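Local coordinates for protein YiiM (Escherichia coli, PDB 1O65) that is of unestablished function but may bind molybdenum and pyridoxal phosphate and act as an oxidoreductase, at residues Asp41-Leu46 with Pro163-Ala168; Ser108-Gly113 with Val181-Ala186; Arg129-Lys134 with Gly152-Leu157. All blocks are in the same frame, centred on the assembly; numbering follows the deposited sequence.

Contact 1 (Asp41-Leu46 with Pro163-Ala168)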
loop_
_atom_site.group_PDB
_atom_site.type_symbol
_atom_site.label_atom_id
_atom_site.label_comp_id
_atom_site.label_asym_id
_atom_site.label_seq_id
_atom_site.Cartn_x
_atom_site.Cartn_y
_atom_site.Cartn_z
ATOM N N ASP A 41 -3.357 -20.166 -5.606
ATOM C CA ASP A 41 -4.100 -20.331 -6.852
ATOM C C ASP A 41 -5.590 -20.499 -6.672
ATOM O O ASP A 41 -6.339 -20.197 -7.610
ATOM C CB ASP A 41 -3.550 -21.549 -7.625
ATOM C CG ASP A 41 -2.138 -21.243 -8.100
ATOM O OD1 ASP A 41 -1.963 -20.119 -8.633
ATOM O OD2 ASP A 41 -1.230 -22.080 -7.915
ATOM N N GLY A 42 -5.995 -21.020 -5.530
ATOM C CA GLY A 42 -7.410 -21.234 -5.272
ATOM C C GLY A 42 -7.989 -20.131 -4.396
ATOM O O GLY A 42 -7.397 -19.072 -4.199
ATOM N N GLU A 43 -9.169 -20.405 -3.848
ATOM C CA GLU A 43 -9.844 -19.432 -3.004
ATOM C C GLU A 43 -9.419 -19.641 -1.549
ATOM O O GLU A 43 -8.900 -20.698 -1.202
ATOM C CB GLU A 43 -11.340 -19.446 -3.141
ATOM C CG GLU A 43 -12.026 -20.713 -2.711
ATOM C CD GLU A 43 -13.495 -20.720 -3.112
ATOM O OE1 GLU A 43 -13.821 -20.198 -4.196
ATOM O OE2 GLU A 43 -14.298 -21.244 -2.325
ATOM N N LEU A 44 -9.500 -18.554 -0.811
ATOM C CA LEU A 44 -9.166 -18.483 0.590
ATOM C C LEU A 44 -9.961 -17.358 1.271
ATOM O O LEU A 44 -10.455 -16.396 0.686
ATOM C CB LEU A 44 -7.683 -18.347 0.867
ATOM C CG LEU A 44 -6.926 -17.103 0.442
ATOM C CD1 LEU A 44 -5.428 -17.281 0.635
ATOM C CD2 LEU A 44 -7.213 -16.704 -1.007
ATOM N N MET A 45 -10.106 -17.519 2.570
ATOM C CA MET A 45 -10.821 -16.629 3.442
ATOM C C MET A 45 -10.009 -15.380 3.773
ATOM O O MET A 45 -8.809 -15.437 4.084
ATOM C CB MET A 45 -11.170 -17.407 4.720
ATOM C CG MET A 45 -12.098 -16.665 5.654
ATOM S SD MET A 45 -13.681 -16.195 4.904
ATOM C CE MET A 45 -14.097 -14.843 6.018
ATOM N N LEU A 46 -10.619 -14.217 3.531
ATOM C CA LEU A 46 -9.948 -12.963 3.898
ATOM C C LEU A 46 -10.597 -12.491 5.208
ATOM O O LEU A 46 -11.803 -12.202 5.220
ATOM C CB LEU A 46 -10.040 -11.903 2.813
ATOM C CG LEU A 46 -9.716 -10.464 3.213
ATOM C CD1 LEU A 46 -8.343 -10.314 3.864
ATOM C CD2 LEU A 46 -9.816 -9.511 2.027
ATOM N N PRO A 163 -15.162 -9.155 5.684
ATOM C CA PRO A 163 -14.422 -10.393 5.485
ATOM C C PRO A 163 -15.173 -11.348 4.592
ATOM O O PRO A 163 -16.407 -11.264 4.455
ATOM C CB PRO A 163 -14.168 -10.937 6.879
ATOM C CG PRO A 163 -14.535 -9.886 7.841
ATOM C CD PRO A 163 -15.193 -8.755 7.111
ATOM N N GLY A 164 -14.458 -12.185 3.847
ATOM C CA GLY A 164 -15.128 -13.136 2.966
ATOM C C GLY A 164 -14.169 -13.934 2.101
ATOM O O GLY A 164 -12.953 -13.717 2.124
ATOM N N LYS A 165 -14.701 -14.917 1.379
ATOM C CA LYS A 165 -13.905 -15.719 0.479
ATOM C C LYS A 165 -13.527 -14.835 -0.719
ATOM O O LYS A 165 -14.331 -14.045 -1.194
ATOM C CB LYS A 165 -14.631 -16.953 -0.044
ATOM C CG LYS A 165 -14.365 -18.258 0.677
ATOM C CD LYS A 165 -15.082 -19.395 -0.048
ATOM C CE LYS A 165 -15.107 -20.677 0.751
ATOM N NZ LYS A 165 -13.836 -20.927 1.483
ATOM N N VAL A 166 -12.274 -14.943 -1.107
ATOM C CA VAL A 166 -11.700 -14.192 -2.212
ATOM C C VAL A 166 -10.851 -15.191 -3.005
ATOM O O VAL A 166 -10.714 -16.333 -2.534
ATOM C CB VAL A 166 -10.757 -13.080 -1.694
ATOM C CG1 VAL A 166 -11.476 -12.043 -0.840
ATOM C CG2 VAL A 166 -9.619 -13.699 -0.884
ATOM N N SER A 167 -10.304 -14.793 -4.143
ATOM C CA SER A 167 -9.446 -15.710 -4.871
ATOM C C SER A 167 -8.704 -14.990 -5.983
ATOM O O SER A 167 -9.021 -13.882 -6.403
ATOM C CB SER A 167 -10.225 -16.916 -5.402
ATOM O OG SER A 167 -10.870 -16.630 -6.633
ATOM N N ALA A 168 -7.729 -15.689 -6.547
ATOM C CA ALA A 168 -6.910 -15.214 -7.649
ATOM C C ALA A 168 -7.788 -15.059 -8.888
ATOM O O ALA A 168 -7.450 -14.303 -9.796
ATOM C CB ALA A 168 -5.777 -16.178 -7.930
#
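The flat groups here are mostly peptide units, and three of the four hydrogen bonds between them lie in the plane of the accepting carbonyl. Leu44 N meets Val166 O at 3.1 Å, and Val166 N returns the bond to Leu44 O at 2.9 Å. Farther along, Leu46 N reaches Gly164 O at 2.8 Å from 36° above that carbonyl plane, whereas Gly164 N gives a more bent bond (144° at the hydrogen) to Leu46 O. Among the side chains, the carboxylate of Glu43 rests OE2 against Lys165 CD at 3.0 Å. The two side chains cross obliquely, and OE2 stays 3.8 Å from Lys165 NZ, a long salt bridge. The four backbone bonds join strands 43-46 and 164-167 as antiparallel neighbours in a small three-stranded sheet within the MOSC region, where 43-47 runs between 50-51 and 164-167. The face carrying Leu44, Leu46 and Val166 is apolar: Leu44 CD2 touches Val166 CG2 at 3.9 Å, and Leu46 CB lies equally far from Val166 CG1. Ala121 and Trp118 pack against Leu46 and Val166 on this side. On the face of Glu43, Met45 and Lys165, all three exposed, Met45 leaves the backbone with CG anti to N and then bends at chi2 (58°), which lays its methyl CE against the Gly164 backbone, 3.5 Å from Gly164 N. Ser167, on the same face but buried, turns OG to the N of Asp169.

Contact 2 (Ser108-Gly113 with Val181-Ala186); sequences SNVYMG and VTVQEA
Thr182 CG2 sits over one face of the Tyr111 ring, 3.5 Å from the centroid and 19° off the normal, shifted toward the CE2 and CZ rim in a CH-pi contact. The two side chains run alongside each other and point the same way. Two backbone bonds flank this residue pair, made by the neighbours of Tyr111 and Thr182: Val183 N gives to Val110 O at 2.9 Å in the carbonyl plane, and Met112 N meets Val181 O at 2.8 Å, nearly along the C=O axis. Apolar side chains add Val110 CG1, 3.8 Å from Val183 CG2, and Met112, which is bent at chi2 and chi3 and carries SD to 3.9 Å from Ala186 CB.

A capping box at the start of helix 183-191 holds Thr182 in place. With chi1 at 62°, its OG1 accepts from Glu185 N at 3.0 Å, and Thr182 N in turn reaches Glu185 OE2 at 3.0 Å, from above the carboxylate plane. Farther out, Glu185 OE1 forms a salt bridge with Arg202, and Pro128 covers Met112, Val183 and Ala186. The contact thus joins the MOSC region to the start of the C-terminal three-helix domain. Chemically, a loop carbonyl and a threonine hydroxyl serve amides of the first helical turn, and the helix start and Arg202 would probably both favour the ionised form of Glu185.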
loop_
_atom_site.group_PDB
_atom_site.type_symbol
_atom_site.label_atom_id
_atom_site.label_comp_id
_atom_site.label_asym_id
_atom_site.label_seq_id
_atom_site.Cartn_x
_atom_site.Cartn_y
_atom_site.Cartn_z
ATOM N N SER A 108 -0.933 7.016 -8.539
ATOM C CA SER A 108 -1.634 8.136 -9.132
ATOM C C SER A 108 -3.064 7.851 -9.529
ATOM O O SER A 108 -3.742 8.845 -9.841
ATOM C CB SER A 108 -0.855 8.765 -10.298
ATOM O OG SER A 108 -0.348 7.783 -11.183
ATOM N N ASN A 109 -3.561 6.631 -9.600
ATOM C CA ASN A 109 -4.985 6.476 -9.927
ATOM C C ASN A 109 -5.711 5.694 -8.822
ATOM O O ASN A 109 -6.836 5.221 -9.022
ATOM C CB ASN A 109 -5.226 5.890 -11.305
ATOM C CG ASN A 109 -4.841 4.453 -11.436
ATOM O OD1 ASN A 109 -3.979 4.009 -10.664
ATOM N ND2 ASN A 109 -5.433 3.689 -12.360
ATOM N N VAL A 110 -5.028 5.435 -7.712
ATOM C CA VAL A 110 -5.683 4.794 -6.566
ATOM C C VAL A 110 -5.870 5.878 -5.495
ATOM O O VAL A 110 -4.914 6.582 -5.169
ATOM C CB VAL A 110 -4.914 3.581 -6.055
ATOM C CG1 VAL A 110 -5.402 3.074 -4.706
ATOM C CG2 VAL A 110 -5.073 2.436 -7.069
ATOM N N TYR A 111 -7.096 6.071 -5.028
ATOM C CA TYR A 111 -7.350 7.112 -4.039
ATOM C C TYR A 111 -7.507 6.570 -2.621
ATOM O O TYR A 111 -7.999 5.455 -2.394
ATOM C CB TYR A 111 -8.612 7.891 -4.441
ATOM C CG TYR A 111 -8.426 8.806 -5.644
ATOM C CD1 TYR A 111 -8.217 8.259 -6.905
ATOM C CD2 TYR A 111 -8.437 10.192 -5.527
ATOM C CE1 TYR A 111 -8.048 9.045 -8.012
ATOM C CE2 TYR A 111 -8.261 10.991 -6.651
ATOM C CZ TYR A 111 -8.061 10.411 -7.887
ATOM O OH TYR A 111 -7.862 11.171 -9.014
ATOM N N MET A 112 -7.128 7.397 -1.645
ATOM C CA MET A 112 -7.280 7.035 -0.227
ATOM C C MET A 112 -8.763 6.815 0.047
ATOM O O MET A 112 -9.551 7.646 -0.389
ATOM C CB MET A 112 -6.812 8.196 0.646
ATOM C CG MET A 112 -5.341 8.553 0.449
ATOM S SD MET A 112 -4.227 7.218 0.942
ATOM C CE MET A 112 -4.613 7.125 2.674
ATOM N N GLY A 113 -9.134 5.752 0.728
ATOM C CA GLY A 113 -10.519 5.450 1.026
ATOM C C GLY A 113 -11.160 4.622 -0.089
ATOM O O GLY A 113 -12.334 4.270 0.059
ATOM N N VAL A 181 -8.005 12.462 -2.437
ATOM C CA VAL A 181 -6.556 12.424 -2.229
ATOM C C VAL A 181 -6.051 11.066 -2.686
ATOM O O VAL A 181 -6.443 10.037 -2.157
ATOM C CB VAL A 181 -6.034 12.865 -0.880
ATOM C CG1 VAL A 181 -6.994 12.670 0.262
ATOM C CG2 VAL A 181 -4.672 12.214 -0.544
ATOM N N THR A 182 -5.211 11.067 -3.702
ATOM C CA THR A 182 -4.610 9.858 -4.236
ATOM C C THR A 182 -3.509 9.388 -3.268
ATOM O O THR A 182 -2.981 10.182 -2.486
ATOM C CB THR A 182 -3.912 10.124 -5.582
ATOM O OG1 THR A 182 -2.848 11.070 -5.382
ATOM C CG2 THR A 182 -4.871 10.713 -6.623
ATOM N N VAL A 183 -3.109 8.150 -3.442
ATOM C CA VAL A 183 -2.006 7.534 -2.730
ATOM C C VAL A 183 -0.733 8.334 -2.974
ATOM O O VAL A 183 0.051 8.645 -2.069
ATOM C CB VAL A 183 -1.844 6.057 -3.167
ATOM C CG1 VAL A 183 -0.613 5.421 -2.569
ATOM C CG2 VAL A 183 -3.086 5.262 -2.696
ATOM N N GLN A 184 -0.542 8.803 -4.207
ATOM C CA GLN A 184 0.618 9.595 -4.586
ATOM C C GLN A 184 0.655 10.870 -3.752
ATOM O O GLN A 184 1.692 11.186 -3.181
ATOM C CB GLN A 184 0.614 9.920 -6.079
ATOM C CG GLN A 184 1.741 10.863 -6.510
ATOM C CD GLN A 184 1.658 11.117 -8.019
ATOM O OE1 GLN A 184 0.682 11.659 -8.534
ATOM N NE2 GLN A 184 2.690 10.712 -8.744
ATOM N N GLU A 185 -0.474 11.564 -3.683
ATOM C CA GLU A 185 -0.573 12.765 -2.867
ATOM C C GLU A 185 -0.291 12.462 -1.393
ATOM O O GLU A 185 0.478 13.171 -0.760
ATOM C CB GLU A 185 -1.938 13.413 -2.993
ATOM C CG GLU A 185 -2.296 13.965 -4.366
ATOM C CD GLU A 185 -3.763 14.408 -4.395
ATOM O OE1 GLU A 185 -4.021 15.449 -3.729
ATOM O OE2 GLU A 185 -4.591 13.713 -5.021
ATOM N N ALA A 186 -0.898 11.426 -0.819
ATOM C CA ALA A 186 -0.662 11.113 0.576
ATOM C C ALA A 186 0.835 10.840 0.790
ATOM O O ALA A 186 1.415 11.356 1.736
ATOM C CB ALA A 186 -1.490 9.946 1.055
#

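Contact 3 (Arg129-Lys134 with Gly152-Leu157); sequences RSPCYK and GKVGWL
The contact lies at the end of two antiparallel strands of the large mixed sheet of the MOSC domain, where the chain leaving strand 121-128 meets the turn that enters its neighbour, strand 156-160. An inverse gamma turn centred on Lys153 leads into it. Arg129 N gives a nearly straight bond (174°) to Gly155 O at 2.9 Å, approaching from above the carbonyl plane. Gly155 has a positive phi of 81°, at which a side chain would jam against the preceding carbonyl, and Glu107 OE2 accepts from its N. Val154 supplies the apolar part. Its CB lies 3.1 Å from Arg129 O, CG2 fills in against the same oxygen, and CG1 reaches Pro131 CD at 4.0 Å, the two side chains crossing obliquely under cover of Trp191. An alanine here would remove both methyl branches and would probably loosen the packing between Pro131, the Arg129 carbonyl and Trp191. The Arg129 side chain runs along the carbonyl of Val154. With CG anti to the backbone N, its CB comes 3.3 Å from Val154 O, and the chain then bends at chi2 (-92°). The guanidinium is held at two nitrogens, NH2 giving to Phe96 O and NH1 to a water at its edge, in plane, 2.8 Å away. That water donates onward to Val154 O over a short 2.5 Å.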
loop_
_atom_site.group_PDB
_atom_site.type_symbol
_atom_site.label_atom_id
_atom_site.label_comp_id
_atom_site.label_asym_id
_atom_site.label_seq_id
_atom_site.Cartn_x
_atom_site.Cartn_y
_atom_site.Cartn_z
ATOM N N ARG A 129 2.046 2.429 1.400
ATOM C CA ARG A 129 2.949 1.542 2.128
ATOM C C ARG A 129 4.219 2.334 2.475
ATOM O O ARG A 129 4.752 3.081 1.647
ATOM C CB ARG A 129 3.247 0.290 1.316
ATOM C CG ARG A 129 4.144 -0.756 2.012
ATOM C CD ARG A 129 5.615 -0.490 1.656
ATOM N NE ARG A 129 6.450 -1.645 1.989
ATOM C CZ ARG A 129 6.505 -2.771 1.274
ATOM N NH1 ARG A 129 5.767 -2.906 0.166
ATOM N NH2 ARG A 129 7.273 -3.766 1.705
ATOM N N SER A 130 4.673 2.215 3.684
ATOM C CA SER A 130 5.837 2.851 4.260
ATOM C C SER A 130 7.129 2.056 4.112
ATOM O O SER A 130 7.398 1.175 4.927
ATOM C CB SER A 130 5.607 2.969 5.789
ATOM O OG SER A 130 5.300 4.268 6.185
ATOM N N PRO A 131 8.005 2.429 3.199
ATOM C CA PRO A 131 9.281 1.746 3.031
ATOM C C PRO A 131 10.023 1.633 4.359
ATOM O O PRO A 131 10.072 2.563 5.162
ATOM C CB PRO A 131 10.054 2.590 2.046
ATOM C CG PRO A 131 9.262 3.790 1.763
ATOM C CD PRO A 131 7.893 3.615 2.332
ATOM N N CYS A 132 10.575 0.483 4.606
ATOM C CA CYS A 132 11.309 0.120 5.801
ATOM C C CYS A 132 12.680 -0.433 5.411
ATOM O O CYS A 132 12.836 -1.079 4.377
ATOM C CB CYS A 132 10.474 -0.929 6.530
ATOM S SG CYS A 132 11.201 -1.818 7.892
ATOM N N TYR A 133 13.688 -0.173 6.227
ATOM C CA TYR A 133 15.046 -0.624 6.071
ATOM C C TYR A 133 15.184 -2.129 5.918
ATOM O O TYR A 133 16.213 -2.581 5.390
ATOM C CB TYR A 133 15.929 -0.142 7.259
ATOM C CG TYR A 133 15.600 -0.921 8.514
ATOM C CD1 TYR A 133 14.521 -0.571 9.311
ATOM C CD2 TYR A 133 16.341 -2.047 8.854
ATOM C CE1 TYR A 133 14.198 -1.320 10.435
ATOM C CE2 TYR A 133 16.030 -2.798 9.971
ATOM C CZ TYR A 133 14.963 -2.419 10.758
ATOM O OH TYR A 133 14.654 -3.163 11.877
ATOM N N LYS A 134 14.252 -2.968 6.370
ATOM C CA LYS A 134 14.408 -4.413 6.125
ATOM C C LYS A 134 14.602 -4.656 4.624
ATOM O O LYS A 134 15.368 -5.516 4.190
ATOM C CB LYS A 134 13.241 -5.241 6.617
ATOM C CG LYS A 134 12.720 -4.992 7.993
ATOM C CD LYS A 134 13.671 -5.311 9.115
ATOM C CE LYS A 134 12.983 -5.167 10.466
ATOM N NZ LYS A 134 11.741 -5.975 10.565
ATOM N N GLY A 152 8.176 7.541 -4.724
ATOM C CA GLY A 152 6.740 7.399 -4.425
ATOM C C GLY A 152 6.254 6.029 -4.862
ATOM O O GLY A 152 5.062 5.737 -4.730
ATOM N N LYS A 153 7.146 5.159 -5.326
ATOM C CA LYS A 153 6.767 3.826 -5.797
ATOM C C LYS A 153 6.682 2.889 -4.599
ATOM O O LYS A 153 7.507 1.990 -4.450
ATOM C CB LYS A 153 7.791 3.323 -6.824
ATOM C CG LYS A 153 7.932 4.288 -8.009
ATOM C CD LYS A 153 8.993 3.773 -8.985
ATOM C CE LYS A 153 9.460 4.849 -9.950
ATOM N NZ LYS A 153 8.458 5.113 -11.020
ATOM N N VAL A 154 5.605 3.061 -3.813
ATOM C CA VAL A 154 5.523 2.319 -2.553
ATOM C C VAL A 154 4.368 1.355 -2.473
ATOM O O VAL A 154 4.456 0.369 -1.724
ATOM C CB VAL A 154 5.447 3.321 -1.387
ATOM C CG1 VAL A 154 6.629 4.278 -1.404
ATOM C CG2 VAL A 154 4.131 4.123 -1.453
ATOM N N GLY A 155 3.326 1.528 -3.298
ATOM C CA GLY A 155 2.203 0.575 -3.103
ATOM C C GLY A 155 1.360 1.086 -1.926
ATOM O O GLY A 155 1.551 2.200 -1.458
ATOM N N TRP A 156 0.372 0.319 -1.508
ATOM C CA TRP A 156 -0.539 0.773 -0.458
ATOM C C TRP A 156 -1.136 -0.390 0.320
ATOM O O TRP A 156 -1.094 -1.531 -0.124
ATOM C CB TRP A 156 -1.676 1.592 -1.091
ATOM C CG TRP A 156 -2.362 0.847 -2.195
ATOM C CD1 TRP A 156 -3.420 -0.007 -2.082
ATOM C CD2 TRP A 156 -2.007 0.884 -3.581
ATOM N NE1 TRP A 156 -3.762 -0.480 -3.326
ATOM C CE2 TRP A 156 -2.902 0.033 -4.261
ATOM C CE3 TRP A 156 -1.013 1.543 -4.318
ATOM C CZ2 TRP A 156 -2.827 -0.185 -5.637
ATOM C CZ3 TRP A 156 -0.936 1.322 -5.683
ATOM C CH2 TRP A 156 -1.838 0.471 -6.322
ATOM N N LEU A 157 -1.760 -0.081 1.473
ATOM C CA LEU A 157 -2.312 -1.182 2.272
ATOM C C LEU A 157 -3.824 -1.079 2.270
ATOM O O LEU A 157 -4.332 -0.022 1.883
ATOM C CB LEU A 157 -1.782 -1.126 3.702
ATOM C CG LEU A 157 -0.279 -1.018 3.901
ATOM C CD1 LEU A 157 0.112 -0.879 5.356
ATOM C CD2 LEU A 157 0.414 -2.245 3.263
HETATM O O HOH W 1 3.546 -1.946 -1.168
#

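How the contacts relate
Contacts 2 and 3 are core: their centres lie 14 Å apart and they touch, Val110 CG2 packing 3.7 Å from Trp156 CZ2. Contact 1 is only partly buried, with its centre about 24 Å from that of contact 3 and its nearest atoms about 10 Å away. All three nevertheless lean on strand 121-128, contact 1 through Ala121 and Ile123 near the strand's start, the others through Pro128 at its end. Chemistry follows place. Contact 1 pairs backbones reciprocally, apolar side chains inward and charged Glu43 and Lys165 outside; contact 2 serves a helix start; contact 3, deepest, makes one direct backbone bond, adds one water bridge, and otherwise packs valine against proline and a backbone carbonyl.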